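Local coordinates for glutamate racemase (Francisella tularensis subsp. tularensis, PDB 3OUT), which belongs to the Asp/Glu/hydantoin racemase family and holds D-glutamic acid in a pocket between two alpha/beta lobes, at residues S81-D86 against I123-Y128; L130-K135 against I139-N144; C146-S151 against E164-E169; Q180-G185 against E194-I199. All coordinates share one frame; numbering follows the deposited sequence.

How the interactions relate
The four contacts follow one another in series along the chain. Interaction 1 joins the two lobes: helix 78-92 follows a strand of the six-stranded parallel sheet, whereas 123-128 belongs with the four-stranded one. Interaction 2 shares helix 127-135 with interaction 1, their centres about 12 Å apart, and packs that helix on the edge strand 140-145. The chain then runs directly into interaction 3, whose helix 161-171 in turn leans on the helix of interaction 4, again with their centres about 12 Å apart. Interactions 2 and 4 reach the same four-stranded sheet, and Ile132 meets Ile183 between them. Together they trace one lobe from the interlobe boundary to its outer helices.

Interaction 1: residues S81-D86 against I123-Y128; sequences SAIAKD and INSNAY
Ser125 faces helix 78-92 through Ala82 and Ile83, and its short side chain shows how the two surfaces fit. The CB lies against the CG1 arm of Ile83, 3.7 Å from Ile83 CG1, with Ile83 CD1 slightly farther off. One bond on, Ser125 OG rests 3.5 Å from the methyl CB of Ala82, a van der Waals contact, while its polar bonds stay on its own side. With chi1 at 81° the hydroxyl sits between its own backbone nitrogen and carbonyl carbon, folded over the chain that follows. There Ala127 N donates to Ser125 OG at 3.1 Å with an N-H...O angle of 151°, forming an ST turn; the same oxygen is also hydrogen-bonded to Thr122 O in the preceding turn of helix. Two bonds hold the hydroxyl, which probably helps to hold the bend at Asn126, whose positive phi of 65° breaks the helix before a new one starts at Ala127.

The bend brings Ala127 CB to 3.6 Å from Ala82 CB. Two methyl groups meeting so directly allow the backbones to approach closely, with Ala82 CA and Ala127 CA 5.1 Å apart. Ile101 of helix 100-106 also touches Ala82, and Tyr128 OH is hydrogen-bonded to Asn78 OD1, a pocket residue. The side chain of Ala82 lies about 8 Å from the bound D-glutamic acid. The arrangement is the close interlobe junction of a two-lobed racemase, with its ligand pocket nearby.

Interaction 2: residues L130-K135 against I139-N144; sequences LQIHKK and IEVYSN
Ile132 on helix 127-135 meets Ile139, just before strand 140-145, and Val141 within it, and these three residues have most of the buried surface. The branch methyl Ile132 CG2 does much of the touching. It lies 3.8 Å from Ile139 CD1 and also 3.8 Å from Val141 CG2, lodged between two side chains that lie two residues apart and both turn toward the helix. The two isoleucines lie roughly perpendicular, so that the methyl of one bears on the chain end of the other. Ile132 CD1 extends the contact to Val141 CG2 at 4.0 Å.

His133 adds a polar link. Its ring comes edge-on to the backbone of Ile139: His133 NE2 donates to Ile139 O at 2.8 Å, with the oxygen in the ring plane. The bond is bent to 141° at the hydrogen. The donor approaches the oxygen almost head-on, at a C=O...N angle of 162°. Val141 CG2 lies 3.6 Å from His133 NE2, bringing the valine against both helical residues. On the other ring nitrogen, ND1 is hydrogen-bonded to Glu69 OE2 of the second subunit. Bonds at both nitrogens fix the rotation of the imidazole, and the nearby carboxylate could favour a positively charged ring.

Strand 140-145 is the outermost strand of its sheet within the chain and pairs in parallel with strand 113-118. The contact therefore belongs to a beta-alpha-beta crossover, in which the chain leaves strand 113-118, passes through helices 120-125 and 127-135, and returns alongside it.

Interaction 3: residues C146-S151 against E164-E169; sequences CGLFVS and ELVAKE
Leu148 points toward helix 161-171 and the ring of Phe149 swings in to it, and Val166 meets both with different methyls. Its CG1, placed anti to the backbone N (chi1 177°), reaches Phe149 CE1 at 3.8 Å and approaches the ring obliquely; the two side chains run antiparallel alongside one another. The second methyl, Val166 CG2, serves the leucine at 4.2 Å from Leu148 CD2, a looser contact in which one side chain lies nearly perpendicular to the other.

Beyond the valine, the far end of the phenyl ring points at the helix backbone. Phe149 CZ lies 3.8 Å from Ala167 CA, which sits at the edge of the ring near its plane, and 3.9 Å from Ala167 CB. The small alanine lets the aromatic edge come right up to the main chain. Tyr170 and Tyr189 make edge-to-face contacts with Phe149, while Tyr170 OH is hydrogen-bonded to Leu148 N. Leu148 and Val166 also pack against Leu148 and Ile162 of the third subunit, respectively.

All four touching residues are buried. Their closest contacts are carbon to carbon; the backbone N of Ala167 also lies at the ring edge, but no polar bond joins the segments. The contact thus rests on shape and apolar burial, and the ring is probably held by the aliphatic and aromatic groups packed round it.

Interaction 4: residues Q180-G185 against E194-I199; sequences QALILG and ESIAKI
Leu182 and Leu184 meet Ile196 within a beta-alpha-beta unit made of strand 181-184, helix 193-199 and the parallel strand 203-205. One isoleucine answers two leucines, each with a separate branch. Ile196 CG2 lies 4.0 Å from Leu182 CD2, and the longer arm brings Ile196 CD1 to 3.9 Å from Leu184 CD2. The branching at CB makes this division possible: CG2 stands anti to the backbone N, while CG1 runs beside that nitrogen (chi1 -66°) and carries the terminal methyl onward to the second leucine.

The two approaches differ in direction. Leu182 stands almost square to Ile196, whereas Leu184 and Ile196 lie antiparallel, overlapping near their ends. The link between helix and strand is slender: only methyl groups touch, the backbones stay well apart, with Leu184 CA and Ile196 CA separated by 9.7 Å, and just 95 Å² is buried. Leu184 is also the centre of an inverse gamma turn, shortly before the pocket residues Cys186, Thr187 and His188.

Neighbouring elements fill in around this small core. Leu204 of strand 203-205 touches both Leu182 and Ile196, and Ile117 of strand 113-118 packs on the two leucines. Helix 193-199 thus packs on the sheet through Ile196, and it also touches helix 161-171, where Leu171 meets Ile196, Val163 meets Ser195 and Lys168 meets Ile199.

Interaction 1: residues S81-D86 against I123-Y128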
# COMPACT_ATOMS: atom_id res chain seq x y z
N SER B 81 10.79 6.86 14.64
CA SER B 81 10.80 7.66 15.89
C SER B 81 10.93 9.16 15.64
O SER B 81 10.34 9.98 16.34
CB SER B 81 11.97 7.23 16.76
OG SER B 81 11.85 5.86 17.21
N ALA B 82 11.76 9.53 14.69
CA ALA B 82 12.00 10.92 14.35
C ALA B 82 10.77 11.65 13.81
O ALA B 82 10.56 12.85 14.06
CB ALA B 82 13.10 11.00 13.28
N ILE B 83 10.00 10.92 13.01
CA ILE B 83 8.99 11.53 12.15
C ILE B 83 7.56 11.19 12.53
O ILE B 83 6.67 12.02 12.28
CB ILE B 83 9.28 11.18 10.66
CG1 ILE B 83 10.53 11.96 10.23
CG2 ILE B 83 8.08 11.42 9.73
CD1 ILE B 83 11.31 11.36 9.02
N ALA B 84 7.33 10.02 13.13
CA ALA B 84 5.99 9.49 13.38
C ALA B 84 5.70 9.08 14.78
O ALA B 84 4.66 8.45 15.03
CB ALA B 84 5.70 8.30 12.38
N LYS B 85 6.54 9.47 15.76
CA LYS B 85 6.30 9.06 17.13
C LYS B 85 4.93 9.50 17.60
O LYS B 85 4.23 8.72 18.24
CB LYS B 85 7.37 9.63 18.07
CG LYS B 85 7.30 9.13 19.51
CD LYS B 85 8.46 9.68 20.34
CE LYS B 85 8.42 11.19 20.53
NZ LYS B 85 9.36 11.61 21.65
N ASP B 86 4.53 10.74 17.32
CA ASP B 86 3.25 11.23 17.81
C ASP B 86 2.06 10.54 17.15
O ASP B 86 1.07 10.27 17.82
CB ASP B 86 3.17 12.75 17.64
CG ASP B 86 4.07 13.51 18.63
OD1 ASP B 86 4.62 12.91 19.59
OD2 ASP B 86 4.23 14.72 18.43
N ILE B 123 17.88 12.83 9.73
CA ILE B 123 18.68 14.05 9.94
C ILE B 123 17.87 15.26 9.44
O ILE B 123 17.77 16.28 10.14
CB ILE B 123 20.03 13.97 9.22
CG1 ILE B 123 20.91 12.87 9.79
CG2 ILE B 123 20.74 15.36 9.28
CD1 ILE B 123 21.26 13.01 11.26
N ASN B 124 17.22 15.14 8.27
CA ASN B 124 16.43 16.24 7.72
C ASN B 124 15.23 16.58 8.59
O ASN B 124 14.80 17.72 8.61
CB ASN B 124 15.95 15.95 6.30
CG ASN B 124 17.07 15.90 5.30
OD1 ASN B 124 18.15 16.43 5.53
ND2 ASN B 124 16.83 15.20 4.20
N SER B 125 14.72 15.63 9.37
CA SER B 125 13.63 15.89 10.29
C SER B 125 14.07 16.77 11.46
O SER B 125 13.23 17.36 12.14
CB SER B 125 13.06 14.61 10.85
OG SER B 125 13.84 14.13 11.91
N ASN B 126 15.37 16.80 11.69
CA ASN B 126 15.98 17.50 12.84
C ASN B 126 15.63 16.93 14.22
O ASN B 126 15.92 17.57 15.26
CB ASN B 126 15.69 19.03 12.82
CG ASN B 126 16.69 19.83 13.65
OD1 ASN B 126 17.91 19.63 13.52
ND2 ASN B 126 16.18 20.74 14.49
N ALA B 127 15.08 15.72 14.27
CA ALA B 127 14.57 15.21 15.52
C ALA B 127 15.66 15.07 16.61
O ALA B 127 15.39 15.37 17.77
CB ALA B 127 13.86 13.84 15.29
N TYR B 128 16.85 14.59 16.27
CA TYR B 128 17.84 14.35 17.33
C TYR B 128 18.29 15.67 17.92
O TYR B 128 18.35 15.81 19.13
CB TYR B 128 19.04 13.54 16.83
CG TYR B 128 18.98 12.06 17.17
CD1 TYR B 128 19.25 11.63 18.43
CD2 TYR B 128 18.72 11.09 16.19
CE1 TYR B 128 19.22 10.28 18.75
CE2 TYR B 128 18.72 9.79 16.48
CZ TYR B 128 18.97 9.37 17.78
OH TYR B 128 18.94 8.02 18.09

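Interaction 2: residues L130-K135 against I139-N144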
# COMPACT_ATOMS: atom_id res chain seq x y z
N LEU B 130 16.68 18.53 17.95
CA LEU B 130 15.54 19.07 18.69
C LEU B 130 15.36 18.43 20.06
O LEU B 130 15.19 19.14 21.07
CB LEU B 130 14.27 18.95 17.88
CG LEU B 130 13.02 19.59 18.48
CD1 LEU B 130 13.10 21.12 18.35
CD2 LEU B 130 11.74 18.97 17.86
N GLN B 131 15.43 17.11 20.11
CA GLN B 131 15.18 16.39 21.37
C GLN B 131 16.33 16.56 22.34
O GLN B 131 16.11 16.64 23.54
CB GLN B 131 14.91 14.91 21.12
CG GLN B 131 13.64 14.65 20.28
CD GLN B 131 12.36 15.06 20.97
OE1 GLN B 131 12.18 14.83 22.16
NE2 GLN B 131 11.45 15.68 20.20
N ILE B 132 17.55 16.63 21.83
CA ILE B 132 18.71 16.92 22.68
C ILE B 132 18.54 18.30 23.26
O ILE B 132 18.74 18.51 24.45
CB ILE B 132 20.04 16.77 21.92
CG1 ILE B 132 20.28 15.30 21.55
CG2 ILE B 132 21.23 17.32 22.74
CD1 ILE B 132 21.37 15.06 20.50
N HIS B 133 18.15 19.26 22.41
CA HIS B 133 17.95 20.64 22.86
C HIS B 133 16.78 20.86 23.83
O HIS B 133 16.82 21.81 24.65
CB HIS B 133 17.87 21.58 21.67
CG HIS B 133 19.18 21.76 20.95
ND1 HIS B 133 19.25 22.01 19.59
CD2 HIS B 133 20.45 21.70 21.39
CE1 HIS B 133 20.52 22.08 19.23
NE2 HIS B 133 21.27 21.91 20.32
N LYS B 134 15.80 19.96 23.81
CA LYS B 134 14.74 19.95 24.82
C LYS B 134 15.26 19.66 26.22
O LYS B 134 14.70 20.14 27.19
CB LYS B 134 13.63 18.94 24.49
CG LYS B 134 12.73 19.41 23.37
CD LYS B 134 11.60 18.41 23.14
CE LYS B 134 10.74 18.81 21.92
NZ LYS B 134 10.10 20.12 22.15
N LYS B 135 16.33 18.86 26.31
CA LYS B 135 17.03 18.61 27.59
C LYS B 135 17.95 19.75 27.92
O LYS B 135 17.98 20.22 29.08
CB LYS B 135 17.85 17.31 27.50
CG LYS B 135 17.02 16.05 27.33
CD LYS B 135 16.19 15.68 28.54
CE LYS B 135 15.58 14.30 28.37
NZ LYS B 135 15.05 13.72 29.65
N ILE B 139 23.71 22.45 24.36
CA ILE B 139 24.51 21.36 23.80
C ILE B 139 24.69 21.63 22.31
O ILE B 139 23.72 21.94 21.57
CB ILE B 139 23.88 19.97 24.06
CG1 ILE B 139 23.79 19.67 25.55
CG2 ILE B 139 24.68 18.90 23.32
CD1 ILE B 139 23.04 18.42 25.91
N GLU B 140 25.93 21.52 21.85
CA GLU B 140 26.26 21.71 20.45
C GLU B 140 26.01 20.38 19.78
O GLU B 140 26.60 19.37 20.17
CB GLU B 140 27.75 22.08 20.30
CG GLU B 140 28.07 23.41 20.87
CD GLU B 140 29.55 23.71 20.87
OE1 GLU B 140 30.40 22.78 20.88
OE2 GLU B 140 29.87 24.90 20.89
N VAL B 141 25.12 20.38 18.78
CA VAL B 141 24.77 19.16 18.03
C VAL B 141 25.13 19.29 16.55
O VAL B 141 24.69 20.22 15.88
CB VAL B 141 23.29 18.81 18.17
CG1 VAL B 141 22.97 17.48 17.41
CG2 VAL B 141 22.87 18.71 19.63
N TYR B 142 26.01 18.40 16.09
CA TYR B 142 26.43 18.33 14.69
C TYR B 142 25.85 17.06 14.07
O TYR B 142 26.03 15.96 14.59
CB TYR B 142 27.94 18.28 14.61
CG TYR B 142 28.60 19.57 15.05
CD1 TYR B 142 28.67 20.67 14.20
CD2 TYR B 142 29.15 19.66 16.30
CE1 TYR B 142 29.30 21.85 14.60
CE2 TYR B 142 29.77 20.82 16.73
CZ TYR B 142 29.85 21.90 15.88
OH TYR B 142 30.50 23.02 16.35
N SER B 143 25.13 17.23 12.97
CA SER B 143 24.41 16.12 12.36
C SER B 143 24.81 15.96 10.91
O SER B 143 24.98 16.96 10.19
CB SER B 143 22.92 16.40 12.43
OG SER B 143 22.44 16.52 13.76
N ASN B 144 24.94 14.71 10.47
CA ASN B 144 25.25 14.43 9.06
C ASN B 144 24.55 13.15 8.60
O ASN B 144 24.72 12.13 9.22
CB ASN B 144 26.76 14.31 8.84
CG ASN B 144 27.18 14.60 7.40
OD1 ASN B 144 26.61 15.48 6.74
ND2 ASN B 144 28.20 13.88 6.91

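Interaction 3: residues C146-S151 against E164-E169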
# COMPACT_ATOMS: atom_id res chain seq x y z
N CYS B 146 24.01 9.72 6.39
CA CYS B 146 24.91 8.73 5.80
C CYS B 146 24.11 7.86 4.86
O CYS B 146 23.95 6.65 5.08
CB CYS B 146 25.55 7.87 6.87
SG CYS B 146 26.62 8.79 8.05
N GLY B 147 23.60 8.47 3.79
CA GLY B 147 22.58 7.82 2.95
C GLY B 147 22.87 6.41 2.48
O GLY B 147 21.98 5.54 2.54
N LEU B 148 24.11 6.14 2.04
CA LEU B 148 24.46 4.83 1.51
C LEU B 148 24.59 3.73 2.54
O LEU B 148 24.52 2.54 2.17
CB LEU B 148 25.75 4.88 0.69
CG LEU B 148 26.12 3.70 -0.24
CD1 LEU B 148 24.96 3.28 -1.19
CD2 LEU B 148 27.37 4.05 -1.06
N PHE B 149 24.74 4.07 3.82
CA PHE B 149 25.05 3.02 4.78
C PHE B 149 24.01 1.87 4.86
O PHE B 149 24.38 0.70 4.96
CB PHE B 149 25.22 3.59 6.20
CG PHE B 149 26.60 4.14 6.55
CD1 PHE B 149 27.69 4.11 5.69
CD2 PHE B 149 26.76 4.73 7.80
CE1 PHE B 149 28.93 4.58 6.10
CE2 PHE B 149 27.99 5.27 8.19
CZ PHE B 149 29.07 5.16 7.36
N VAL B 150 22.73 2.19 4.86
CA VAL B 150 21.71 1.17 5.00
C VAL B 150 21.81 0.11 3.91
O VAL B 150 21.91 -1.09 4.20
CB VAL B 150 20.29 1.76 5.06
CG1 VAL B 150 19.23 0.71 4.81
CG2 VAL B 150 20.05 2.45 6.44
N SER B 151 21.80 0.52 2.64
CA SER B 151 21.88 -0.47 1.55
C SER B 151 23.22 -1.24 1.56
O SER B 151 23.25 -2.44 1.36
CB SER B 151 21.67 0.21 0.21
OG SER B 151 21.68 -0.81 -0.79
N GLU B 164 35.16 1.39 4.75
CA GLU B 164 36.02 2.47 5.24
C GLU B 164 35.99 3.74 4.37
O GLU B 164 35.93 4.84 4.89
CB GLU B 164 37.42 1.92 5.49
CG GLU B 164 37.42 0.90 6.63
CD GLU B 164 38.77 0.28 6.88
OE1 GLU B 164 39.78 0.87 6.45
OE2 GLU B 164 38.82 -0.78 7.54
N LEU B 165 36.00 3.60 3.05
CA LEU B 165 35.95 4.77 2.20
C LEU B 165 34.60 5.50 2.23
O LEU B 165 34.59 6.70 2.21
CB LEU B 165 36.30 4.41 0.77
CG LEU B 165 37.78 4.14 0.45
CD1 LEU B 165 37.88 3.63 -0.95
CD2 LEU B 165 38.63 5.39 0.63
N VAL B 166 33.49 4.75 2.23
CA VAL B 166 32.18 5.37 2.37
C VAL B 166 32.09 6.09 3.73
O VAL B 166 31.61 7.20 3.79
CB VAL B 166 31.03 4.34 2.21
CG1 VAL B 166 29.66 5.02 2.44
CG2 VAL B 166 31.11 3.68 0.79
N ALA B 167 32.55 5.45 4.81
CA ALA B 167 32.54 6.07 6.13
C ALA B 167 33.40 7.34 6.14
O ALA B 167 33.00 8.37 6.72
CB ALA B 167 32.98 5.09 7.22
N LYS B 168 34.57 7.31 5.50
CA LYS B 168 35.41 8.55 5.44
C LYS B 168 34.65 9.68 4.78
O LYS B 168 34.69 10.83 5.24
CB LYS B 168 36.76 8.29 4.75
CG LYS B 168 37.66 7.35 5.54
CD LYS B 168 39.02 7.16 4.84
CE LYS B 168 39.78 5.94 5.38
NZ LYS B 168 40.80 5.42 4.41
N GLU B 169 33.90 9.36 3.72
CA GLU B 169 33.13 10.38 3.01
C GLU B 169 32.13 11.08 3.94
O GLU B 169 32.00 12.31 3.89
CB GLU B 169 32.41 9.73 1.81
CG GLU B 169 31.50 10.64 1.05
CD GLU B 169 32.21 11.63 0.14
OE1 GLU B 169 33.43 11.49 -0.10
OE2 GLU B 169 31.50 12.55 -0.32

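Interaction 4: residues Q180-G185 against E194-I199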
# COMPACT_ATOMS: atom_id res chain seq x y z
N GLN B 180 32.29 14.94 21.53
CA GLN B 180 32.57 14.05 22.66
C GLN B 180 32.02 12.64 22.49
O GLN B 180 32.46 11.70 23.16
CB GLN B 180 32.06 14.68 23.93
CG GLN B 180 32.82 15.95 24.32
CD GLN B 180 32.16 16.70 25.44
OE1 GLN B 180 31.01 17.14 25.33
NE2 GLN B 180 32.89 16.86 26.55
N ALA B 181 31.01 12.51 21.63
CA ALA B 181 30.41 11.21 21.34
C ALA B 181 29.68 11.33 20.01
O ALA B 181 29.32 12.45 19.57
CB ALA B 181 29.41 10.80 22.42
N LEU B 182 29.51 10.20 19.37
CA LEU B 182 28.81 10.11 18.09
C LEU B 182 27.63 9.15 18.29
O LEU B 182 27.83 7.95 18.58
CB LEU B 182 29.72 9.55 16.99
CG LEU B 182 29.05 9.48 15.61
CD1 LEU B 182 28.71 10.85 14.97
CD2 LEU B 182 29.89 8.68 14.61
N ILE B 183 26.41 9.65 18.09
CA ILE B 183 25.22 8.81 18.14
C ILE B 183 25.08 8.04 16.84
O ILE B 183 25.00 8.63 15.74
CB ILE B 183 23.93 9.61 18.41
CG1 ILE B 183 24.02 10.29 19.78
CG2 ILE B 183 22.68 8.69 18.41
CD1 ILE B 183 22.84 11.18 20.11
N LEU B 184 25.06 6.71 16.99
CA LEU B 184 24.75 5.81 15.87
C LEU B 184 23.20 5.76 15.72
O LEU B 184 22.48 4.82 16.21
CB LEU B 184 25.33 4.42 16.16
CG LEU B 184 26.84 4.38 16.38
CD1 LEU B 184 27.30 2.91 16.53
CD2 LEU B 184 27.58 5.13 15.24
N GLY B 185 22.68 6.81 15.08
CA GLY B 185 21.24 7.10 15.02
C GLY B 185 20.48 6.40 13.90
O GLY B 185 19.50 6.92 13.40
N GLU B 194 33.17 -0.93 14.24
CA GLU B 194 34.64 -1.06 14.18
C GLU B 194 35.25 -0.24 13.05
O GLU B 194 36.30 0.37 13.23
CB GLU B 194 35.07 -2.52 14.06
CG GLU B 194 34.75 -3.39 15.26
CD GLU B 194 35.34 -4.81 15.16
OE1 GLU B 194 36.15 -5.08 14.23
OE2 GLU B 194 35.01 -5.66 16.04
N SER B 195 34.60 -0.19 11.89
CA SER B 195 35.06 0.67 10.80
C SER B 195 34.88 2.13 11.17
O SER B 195 35.73 2.94 10.88
CB SER B 195 34.33 0.39 9.50
OG SER B 195 34.53 -0.97 9.09
N ILE B 196 33.77 2.49 11.80
CA ILE B 196 33.56 3.87 12.22
C ILE B 196 34.66 4.31 13.20
O ILE B 196 35.22 5.38 13.07
CB ILE B 196 32.14 4.07 12.81
CG1 ILE B 196 31.09 3.86 11.71
CG2 ILE B 196 31.97 5.50 13.43
CD1 ILE B 196 29.65 3.82 12.17
N ALA B 197 34.94 3.47 14.18
CA ALA B 197 35.93 3.74 15.23
C ALA B 197 37.32 4.00 14.66
O ALA B 197 38.10 4.76 15.26
CB ALA B 197 35.98 2.61 16.18
N LYS B 198 37.65 3.37 13.53
CA LYS B 198 38.96 3.62 12.84
C LYS B 198 39.09 5.04 12.27
O LYS B 198 40.20 5.60 12.23
CB LYS B 198 39.17 2.67 11.65
CG LYS B 198 39.69 1.26 11.91
CD LYS B 198 39.76 0.53 10.55
CE LYS B 198 40.58 -0.76 10.58
NZ LYS B 198 39.95 -1.80 11.46
N ILE B 199 37.97 5.60 11.81
CA ILE B 199 37.95 6.92 11.18
C ILE B 199 37.77 8.06 12.19
O ILE B 199 38.37 9.14 12.07
CB ILE B 199 36.78 7.01 10.16
CG1 ILE B 199 36.78 5.82 9.17
CG2 ILE B 199 36.77 8.34 9.46
CD1 ILE B 199 38.13 5.47 8.54